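Local structure of uncharacterized protein MJ1062 (Methanocaldococcus jannaschii, 3EO4) at residues I97-F100 and F101-G104; R17-T20 and D21-E25; Y41-K44 and E45-W49; I136-I139 and K140-S144. The protein is of unknown function, though this part of the longer chain is an N-acetyltransferase (GNAT) domain and so probably transfers an acyl group. All blocks are in the same frame, centred on the assembly; numbering follows the deposited sequence.

Contact 1 of 4, residues I97-F100 and F101-G104; sequences IGEF and FLWG
The indole of W103 reaches back to I97 and makes the one hydrogen bond between I97-F100 and F101-G104. NE1 donates to I97 O at 2.7 Å (N-H...O 161°). The oxygen lies close to the indole plane, but the donor stands above the carbonyl plane. This bond should help fix the indole's rotation. A type I beta turn from E99 to L102 folds the chain between the partners.

F100 CA sits over one face of the W103 five-membered ring as a CH-pi contact, 4.2 Å from its centroid. The F100 ring lies beside the six-membered ring at an oblique 36°, with CD1 4.1 Å from W103 CZ2.

Among apolar contacts, I97 CG2 packs on W103 CD1 at 3.6 Å. L102 crosses the E99 chain at a slant, with CD1 3.7 Å from E99 CB. E99 itself makes a salt bridge with R76.

The loop joins strand 92-97 to helix 107-121, where GNAT relatives bind the CoA pyrophosphate; here G104 N bonds a MES molecule, probably from crystallisation. L102 packs on I107 of that helix and V78 of strand 74-84. F100 and W103 cover I36 of helix 34-37, and F101 meets K48 of the second subunit.

Contact 2 of 4, residues R17-T20 and D21-E25; sequences RQIT and DNDLE
D23 reaches back to R17 and T20 across a beta-alpha connection of the GNAT domain, in which strand 13-18 passes through a short 3-10 turn into helix 24-31. D21 opens the turn, and its carbonyl O accepts a bond from L24 N at 3.3 Å. N22 follows, with ND2 lying 3.3 Å from T20 CG2. Its carbonyl O also receives K77 NZ of the second subunit.

D23 carries most of the contact. Its backbone N donates to T20 O at 2.9 Å, which ties the turn to the end of the strand region. Its CB rests on I19 CG1 at 3.7 Å. D23 is buried, and R17 meets its carboxylate end-on with two nitrogens in a bidentate salt bridge. The two flat groups lie 23° apart, close enough to coplanar for each oxygen to take one guanidinium N-H. T20 N adds a weak bond to OD1.

L24 packs on W49, Y53 and W56 of helix 49-58.

R17 bends at chi2 (138°), which carries its guanidinium back along the turn. There NH1 is shared between Q18 O at 2.7 Å and D23 OD1 at 2.8 Å. NH2 reaches D23 OD2 at 2.9 Å, on the syn side of the carboxylate.

Contact 3 of 4, residues Y41-K44 and E45-W49; sequences YIQK and EPLKW
From Q43 to E45 the backbone bends at K44, then runs extended through E45, P46 and L47 to K48, the N-cap residue of helix 49-58. The bend lets the side chain of Q43 fold over the backbone that follows it.

CG of Q43 is anti to the backbone N (chi1 -166°) and the chain beyond is extended, which brings the amide alongside E45. NE2 donates to E45 O at 3.0 Å with an N-H...O angle of 158°. The oxygen lies near the amide plane, and the donor is only modestly tilted from the carbonyl plane. NE2 also donates to R31 O at the end of helix 24-31.

L47 crosses the Q43 chain at about a right angle. Its CD1 lies 3.6 Å from Q43 CD. The same leucine packs on M28 and R31 of helix 24-31, and its backbone N bonds to S32 OG. At the far end K48 N bonds to E51 OE1 in the first turn of helix 49-58, and the K48 side chain makes a cation-pi contact with F101 of the second subunit.

With an alanine here instead of Q43, E45 O and R31 O would probably lose their shared donor, and with it the link this amide makes between loop and helix.

One amide nitrogen thus serves two backbone carbonyls, one in this loop and one in a helix. Two partners for one NH2 group should hold the amide in a single flip state and join a loop without regular structure to helix 24-31.

Contact 4 of 4, residues I136-I139 and K140-S144; sequences IRSI and KLFES
Four backbone bonds of 2.9 to 3.1 Å join I136-I139 to K140-S144. K140 N reaches I136 O, L141 N reaches R137 O, F142 N reaches S138 O, and E143 N reaches I139 O. These four backbone bonds run from residue i+4 to residue i. Further on, S144 OG donates to L141 O at 2.7 Å. The S144 hydroxyl is also bonded to R109 NE of helix 107-121.

S138 and F142 carry the inner side of the helix. S138 OG is anti to its own backbone N (chi1 164°), which sets it at the edge of the F142 ring, 3.6 Å from CE2. S138 O meets the same edge near CD2. S138 OG is hydrogen-bonded to a bound MES molecule, probably from the crystallisation liquor.

This is the alpha-helix that follows strand 126-132 in the GNAT fold. Its inner residues lean on strands 126-132 and 92-97 and on helix 107-121.

F142 is buried against A129 and I131 of strand 126-132, V112 of helix 107-121 and I95 of strand 92-97. L141 CD2 lies over the centre of one ring face, 4.2 Å above the plane. Replacing F142 with an alanine would probably open a gap between this helix and those strands and leave L141 and S138 without the ring they pack on.

Along another flank, I139 and E143 run side by side, with I139 CG2 3.9 Å from E143 CD. Both also touch Y160 of strand 157-163, and I139 meets I131 as well. I136 and K140 likewise point the same way, and I136 CG1 lies 4.0 Å from K140 CE.

How the contacts relate
The four contacts follow one another along the chain as 2, 3, 1 and 4, with none nested or crossing. Contact 2 closes the turn between strand 13-18 and helix 24-31. Contact 3 shapes the loop between helices 34-37 and 49-58, and L24 CB of contact 2 packs on W49 CH2 of contact 3 at 3.9 Å. Contact 1 folds the loop between strand 92-97 and helix 107-121. Contact 4 lies within helix 136-144 and meets contact 1 where R137 CD packs on W103 CE3 at 3.8 Å. Contacts 1, 2 and 3 also touch the second subunit, whereas contact 4 does not. Contacts 2 and 4 lie on opposite sides of the chain's centre, with their own centres about 26 Å apart.

Contact 1 of 4, residues I97-F100 and F101-G104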
# COMPACT_ATOMS: atom_id res chain seq x y z
N ILE A 97 1.26 6.42 9.13
CA ILE A 97 2.46 5.67 8.83
C ILE A 97 1.97 4.34 8.24
O ILE A 97 1.27 3.58 8.91
CB ILE A 97 3.37 5.45 10.09
CG1 ILE A 97 3.79 6.81 10.70
CG2 ILE A 97 4.58 4.53 9.79
CD1 ILE A 97 4.73 7.64 9.79
N GLY A 98 2.33 4.10 6.96
CA GLY A 98 1.96 2.90 6.24
C GLY A 98 2.66 1.60 6.62
O GLY A 98 2.02 0.56 6.61
N GLU A 99 3.95 1.62 6.97
CA GLU A 99 4.63 0.39 7.41
C GLU A 99 4.31 0.17 8.85
O GLU A 99 4.55 1.08 9.65
CB GLU A 99 6.16 0.47 7.31
CG GLU A 99 6.68 0.89 6.00
CD GLU A 99 8.17 0.62 5.81
OE1 GLU A 99 8.67 1.04 4.75
OE2 GLU A 99 8.85 0.00 6.67
N PHE A 100 3.88 -1.04 9.20
CA PHE A 100 3.33 -1.35 10.53
C PHE A 100 4.32 -1.55 11.66
O PHE A 100 4.00 -1.29 12.82
CB PHE A 100 2.43 -2.58 10.46
CG PHE A 100 1.25 -2.39 9.59
CD1 PHE A 100 0.01 -2.10 10.15
CD2 PHE A 100 1.38 -2.47 8.20
CE1 PHE A 100 -1.10 -1.92 9.33
CE2 PHE A 100 0.28 -2.29 7.38
CZ PHE A 100 -0.97 -2.00 7.94
N PHE A 101 5.49 -2.07 11.33
CA PHE A 101 6.49 -2.37 12.36
C PHE A 101 7.45 -1.19 12.57
O PHE A 101 8.55 -1.36 13.10
CB PHE A 101 7.21 -3.68 12.04
CG PHE A 101 6.34 -4.90 12.23
CD1 PHE A 101 6.17 -5.46 13.51
CD2 PHE A 101 5.69 -5.48 11.15
CE1 PHE A 101 5.36 -6.61 13.69
CE2 PHE A 101 4.88 -6.62 11.33
CZ PHE A 101 4.72 -7.19 12.60
N LEU A 102 7.02 -0.02 12.12
CA LEU A 102 7.67 1.26 12.37
C LEU A 102 6.92 2.04 13.45
O LEU A 102 7.52 2.86 14.15
CB LEU A 102 7.65 2.13 11.10
CG LEU A 102 8.58 1.76 9.96
CD1 LEU A 102 8.56 2.85 8.87
CD2 LEU A 102 9.97 1.53 10.46
N TRP A 103 5.61 1.81 13.54
CA TRP A 103 4.78 2.37 14.60
C TRP A 103 5.48 2.27 15.94
O TRP A 103 6.14 1.27 16.23
CB TRP A 103 3.40 1.68 14.65
CG TRP A 103 2.52 1.91 13.42
CD1 TRP A 103 2.89 2.45 12.24
CD2 TRP A 103 1.13 1.53 13.27
NE1 TRP A 103 1.82 2.49 11.36
CE2 TRP A 103 0.73 1.92 11.97
CE3 TRP A 103 0.18 0.93 14.12
CZ2 TRP A 103 -0.58 1.72 11.49
CZ3 TRP A 103 -1.12 0.73 13.64
CH2 TRP A 103 -1.48 1.12 12.33
N GLY A 104 5.35 3.32 16.74
CA GLY A 104 5.99 3.39 18.05
C GLY A 104 7.48 3.73 17.99
O GLY A 104 8.19 3.46 18.94

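Contact 2 of 4, residues R17-T20 and D21-E25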
# COMPACT_ATOMS: atom_id res chain seq x y z
N ARG A 17 8.31 15.38 1.69
CA ARG A 17 8.29 16.05 0.39
C ARG A 17 6.85 16.01 -0.14
O ARG A 17 6.09 15.07 0.17
CB ARG A 17 9.26 15.39 -0.61
CG ARG A 17 8.93 13.93 -0.97
CD ARG A 17 9.08 13.61 -2.48
NE ARG A 17 8.71 12.22 -2.78
CZ ARG A 17 7.49 11.79 -3.17
NH1 ARG A 17 6.48 12.64 -3.33
NH2 ARG A 17 7.29 10.49 -3.41
N GLN A 18 6.47 17.01 -0.93
CA GLN A 18 5.07 17.03 -1.40
C GLN A 18 4.77 15.79 -2.24
O GLN A 18 5.64 15.21 -2.90
CB GLN A 18 4.64 18.33 -2.11
CG GLN A 18 5.70 18.99 -2.96
CD GLN A 18 5.16 20.13 -3.87
OE1 GLN A 18 5.89 20.62 -4.74
NE2 GLN A 18 3.91 20.53 -3.67
N ILE A 19 3.51 15.39 -2.13
CA ILE A 19 2.96 14.26 -2.86
C ILE A 19 2.87 14.60 -4.32
O ILE A 19 2.85 15.76 -4.70
CB ILE A 19 1.54 13.95 -2.32
CG1 ILE A 19 1.10 12.53 -2.73
CG2 ILE A 19 0.53 15.03 -2.76
CD1 ILE A 19 0.01 11.95 -1.81
N THR A 20 2.72 13.55 -5.12
CA THR A 20 2.73 13.59 -6.57
C THR A 20 1.69 12.58 -7.05
O THR A 20 1.39 11.63 -6.30
CB THR A 20 4.14 13.16 -7.02
OG1 THR A 20 4.92 14.32 -7.29
CG2 THR A 20 4.13 12.30 -8.20
N ASP A 21 1.19 12.74 -8.28
CA ASP A 21 0.26 11.80 -8.93
C ASP A 21 0.71 10.37 -8.79
O ASP A 21 -0.09 9.45 -8.65
CB ASP A 21 0.16 12.09 -10.43
CG ASP A 21 -0.86 13.14 -10.76
OD1 ASP A 21 -1.39 13.75 -9.81
OD2 ASP A 21 -1.14 13.37 -11.96
N ASN A 22 2.02 10.19 -8.92
CA ASN A 22 2.65 8.87 -8.88
C ASN A 22 2.53 8.14 -7.54
O ASN A 22 2.67 6.91 -7.48
CB ASN A 22 4.12 8.97 -9.31
CG ASN A 22 4.28 9.51 -10.73
OD1 ASN A 22 3.72 8.96 -11.69
ND2 ASN A 22 5.03 10.60 -10.87
N ASP A 23 2.27 8.89 -6.47
CA ASP A 23 2.20 8.35 -5.10
C ASP A 23 0.80 7.89 -4.76
O ASP A 23 0.57 7.32 -3.70
CB ASP A 23 2.61 9.43 -4.08
CG ASP A 23 4.08 9.90 -4.25
OD1 ASP A 23 4.33 11.13 -4.26
OD2 ASP A 23 4.96 9.05 -4.38
N LEU A 24 -0.14 8.12 -5.68
CA LEU A 24 -1.57 8.00 -5.38
C LEU A 24 -1.99 6.58 -5.04
O LEU A 24 -2.79 6.37 -4.11
CB LEU A 24 -2.42 8.55 -6.52
CG LEU A 24 -2.64 10.06 -6.60
CD1 LEU A 24 -3.49 10.41 -7.81
CD2 LEU A 24 -3.29 10.62 -5.34
N GLU A 25 -1.44 5.62 -5.77
CA GLU A 25 -1.75 4.19 -5.59
C GLU A 25 -1.18 3.69 -4.28
O GLU A 25 -1.79 2.87 -3.64
CB GLU A 25 -1.27 3.31 -6.76
CG GLU A 25 -1.76 3.74 -8.18
CD GLU A 25 -0.75 4.65 -8.89
OE1 GLU A 25 -0.31 5.66 -8.29
OE2 GLU A 25 -0.36 4.35 -10.04

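Contact 3 of 4, residues Y41-K44 and E45-W49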
# COMPACT_ATOMS: atom_id res chain seq x y z
N TYR A 41 -12.78 7.63 10.77
CA TYR A 41 -14.21 7.84 10.97
C TYR A 41 -15.05 7.05 9.94
O TYR A 41 -14.88 7.20 8.73
CB TYR A 41 -14.56 9.34 10.99
CG TYR A 41 -16.02 9.63 11.29
CD1 TYR A 41 -16.57 9.34 12.53
CD2 TYR A 41 -16.85 10.17 10.32
CE1 TYR A 41 -17.89 9.57 12.81
CE2 TYR A 41 -18.20 10.43 10.59
CZ TYR A 41 -18.70 10.12 11.84
OH TYR A 41 -20.01 10.33 12.14
N ILE A 42 -15.89 6.15 10.46
CA ILE A 42 -16.81 5.27 9.70
C ILE A 42 -16.32 4.42 8.49
O ILE A 42 -17.14 3.72 7.88
CB ILE A 42 -18.12 6.00 9.29
CG1 ILE A 42 -17.96 6.69 7.92
CG2 ILE A 42 -18.66 6.86 10.44
CD1 ILE A 42 -17.91 8.15 7.94
N GLN A 43 -15.03 4.46 8.14
CA GLN A 43 -14.58 3.62 7.02
C GLN A 43 -14.69 2.15 7.46
O GLN A 43 -14.21 1.79 8.53
CB GLN A 43 -13.15 3.96 6.57
CG GLN A 43 -12.75 3.36 5.21
CD GLN A 43 -11.34 3.80 4.75
OE1 GLN A 43 -10.88 4.87 5.10
NE2 GLN A 43 -10.66 2.95 3.98
N LYS A 44 -15.33 1.33 6.62
CA LYS A 44 -15.51 -0.09 6.91
C LYS A 44 -15.06 -0.95 5.75
O LYS A 44 -15.30 -2.16 5.76
CB LYS A 44 -16.99 -0.40 7.19
CG LYS A 44 -17.66 0.57 8.13
CD LYS A 44 -18.24 -0.13 9.35
CE LYS A 44 -17.31 0.03 10.55
NZ LYS A 44 -17.80 -0.76 11.72
N GLU A 45 -14.44 -0.33 4.74
CA GLU A 45 -14.12 -1.01 3.48
C GLU A 45 -12.88 -0.40 2.86
O GLU A 45 -12.55 0.75 3.14
CB GLU A 45 -15.27 -0.89 2.46
CG GLU A 45 -16.60 -1.59 2.81
CD GLU A 45 -16.50 -3.12 2.97
OE1 GLU A 45 -15.45 -3.70 2.58
OE2 GLU A 45 -17.46 -3.74 3.48
N PRO A 46 -12.16 -1.17 2.01
CA PRO A 46 -11.08 -0.56 1.24
C PRO A 46 -11.63 0.55 0.34
O PRO A 46 -12.82 0.58 0.06
CB PRO A 46 -10.56 -1.72 0.38
CG PRO A 46 -10.98 -2.92 1.09
CD PRO A 46 -12.31 -2.60 1.68
N LEU A 47 -10.76 1.45 -0.10
CA LEU A 47 -11.17 2.55 -0.98
C LEU A 47 -11.39 2.11 -2.41
O LEU A 47 -10.87 1.08 -2.83
CB LEU A 47 -10.09 3.62 -0.96
CG LEU A 47 -10.15 4.81 -0.00
CD1 LEU A 47 -10.90 4.54 1.30
CD2 LEU A 47 -8.75 5.34 0.24
N LYS A 48 -12.15 2.87 -3.18
CA LYS A 48 -12.22 2.65 -4.62
C LYS A 48 -11.42 3.76 -5.30
O LYS A 48 -11.42 4.89 -4.84
CB LYS A 48 -13.68 2.64 -5.10
CG LYS A 48 -14.53 1.67 -4.30
CD LYS A 48 -15.95 1.53 -4.84
CE LYS A 48 -16.82 0.90 -3.79
NZ LYS A 48 -18.19 0.68 -4.29
N TRP A 49 -10.71 3.42 -6.38
CA TRP A 49 -9.95 4.42 -7.13
C TRP A 49 -10.79 5.67 -7.45
O TRP A 49 -10.35 6.79 -7.19
CB TRP A 49 -9.37 3.81 -8.40
CG TRP A 49 -8.62 4.81 -9.25
CD1 TRP A 49 -9.01 5.35 -10.43
CD2 TRP A 49 -7.32 5.37 -8.96
NE1 TRP A 49 -8.06 6.23 -10.90
CE2 TRP A 49 -7.01 6.26 -10.01
CE3 TRP A 49 -6.40 5.22 -7.91
CZ2 TRP A 49 -5.81 6.98 -10.06
CZ3 TRP A 49 -5.20 5.95 -7.94
CH2 TRP A 49 -4.92 6.81 -9.02

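Contact 4 of 4, residues I136-I139 and K140-S144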
# COMPACT_ATOMS: atom_id res chain seq x y z
N ILE A 136 -5.14 4.90 20.05
CA ILE A 136 -4.24 5.20 21.17
C ILE A 136 -2.84 5.71 20.78
O ILE A 136 -2.28 6.56 21.48
CB ILE A 136 -4.23 4.09 22.32
CG1 ILE A 136 -2.86 4.00 23.01
CG2 ILE A 136 -4.71 2.73 21.84
CD1 ILE A 136 -2.75 4.93 24.17
N ARG A 137 -2.31 5.23 19.67
CA ARG A 137 -0.97 5.63 19.22
C ARG A 137 -0.99 7.07 18.73
O ARG A 137 -0.05 7.85 18.95
CB ARG A 137 -0.42 4.68 18.14
CG ARG A 137 0.00 3.33 18.74
CD ARG A 137 0.32 2.31 17.67
NE ARG A 137 0.75 1.02 18.22
CZ ARG A 137 1.95 0.76 18.78
NH1 ARG A 137 2.22 -0.46 19.22
NH2 ARG A 137 2.86 1.71 18.91
N SER A 138 -2.11 7.44 18.11
CA SER A 138 -2.20 8.77 17.56
C SER A 138 -2.42 9.79 18.68
O SER A 138 -1.80 10.85 18.70
CB SER A 138 -3.27 8.82 16.48
OG SER A 138 -3.60 10.17 16.21
N ILE A 139 -3.25 9.43 19.65
CA ILE A 139 -3.40 10.25 20.85
C ILE A 139 -2.04 10.49 21.54
O ILE A 139 -1.73 11.62 21.89
CB ILE A 139 -4.46 9.63 21.82
CG1 ILE A 139 -5.85 9.70 21.16
CG2 ILE A 139 -4.40 10.30 23.23
CD1 ILE A 139 -6.95 8.90 21.87
N LYS A 140 -1.24 9.44 21.71
CA LYS A 140 0.09 9.58 22.31
C LYS A 140 1.02 10.45 21.50
O LYS A 140 1.78 11.25 22.05
CB LYS A 140 0.73 8.22 22.49
CG LYS A 140 0.09 7.47 23.59
CD LYS A 140 0.68 6.10 23.73
CE LYS A 140 0.22 5.47 25.03
NZ LYS A 140 1.23 4.45 25.42
N LEU A 141 0.98 10.28 20.18
CA LEU A 141 1.74 11.10 19.25
C LEU A 141 1.49 12.60 19.48
O LEU A 141 2.43 13.36 19.72
CB LEU A 141 1.43 10.70 17.79
CG LEU A 141 2.22 11.22 16.56
CD1 LEU A 141 1.70 10.52 15.33
CD2 LEU A 141 2.14 12.73 16.36
N PHE A 142 0.23 13.02 19.41
CA PHE A 142 -0.09 14.45 19.45
C PHE A 142 0.07 15.06 20.84
O PHE A 142 0.56 16.19 20.97
CB PHE A 142 -1.50 14.71 18.90
CG PHE A 142 -1.57 14.62 17.39
CD1 PHE A 142 -1.15 15.68 16.59
CD2 PHE A 142 -2.05 13.46 16.78
CE1 PHE A 142 -1.23 15.59 15.20
CE2 PHE A 142 -2.12 13.35 15.40
CZ PHE A 142 -1.71 14.40 14.61
N GLU A 143 -0.31 14.29 21.87
CA GLU A 143 -0.02 14.72 23.24
C GLU A 143 1.50 14.81 23.51
O GLU A 143 1.93 15.65 24.29
CB GLU A 143 -0.73 13.84 24.28
CG GLU A 143 -2.29 13.86 24.15
CD GLU A 143 -3.00 13.23 25.34
OE1 GLU A 143 -2.42 12.33 25.98
OE2 GLU A 143 -4.15 13.64 25.63
N SER A 144 2.32 13.99 22.87
CA SER A 144 3.77 14.16 23.08
C SER A 144 4.26 15.50 22.50
O SER A 144 5.30 16.01 22.86
CB SER A 144 4.56 12.98 22.50
OG SER A 144 4.77 13.17 21.11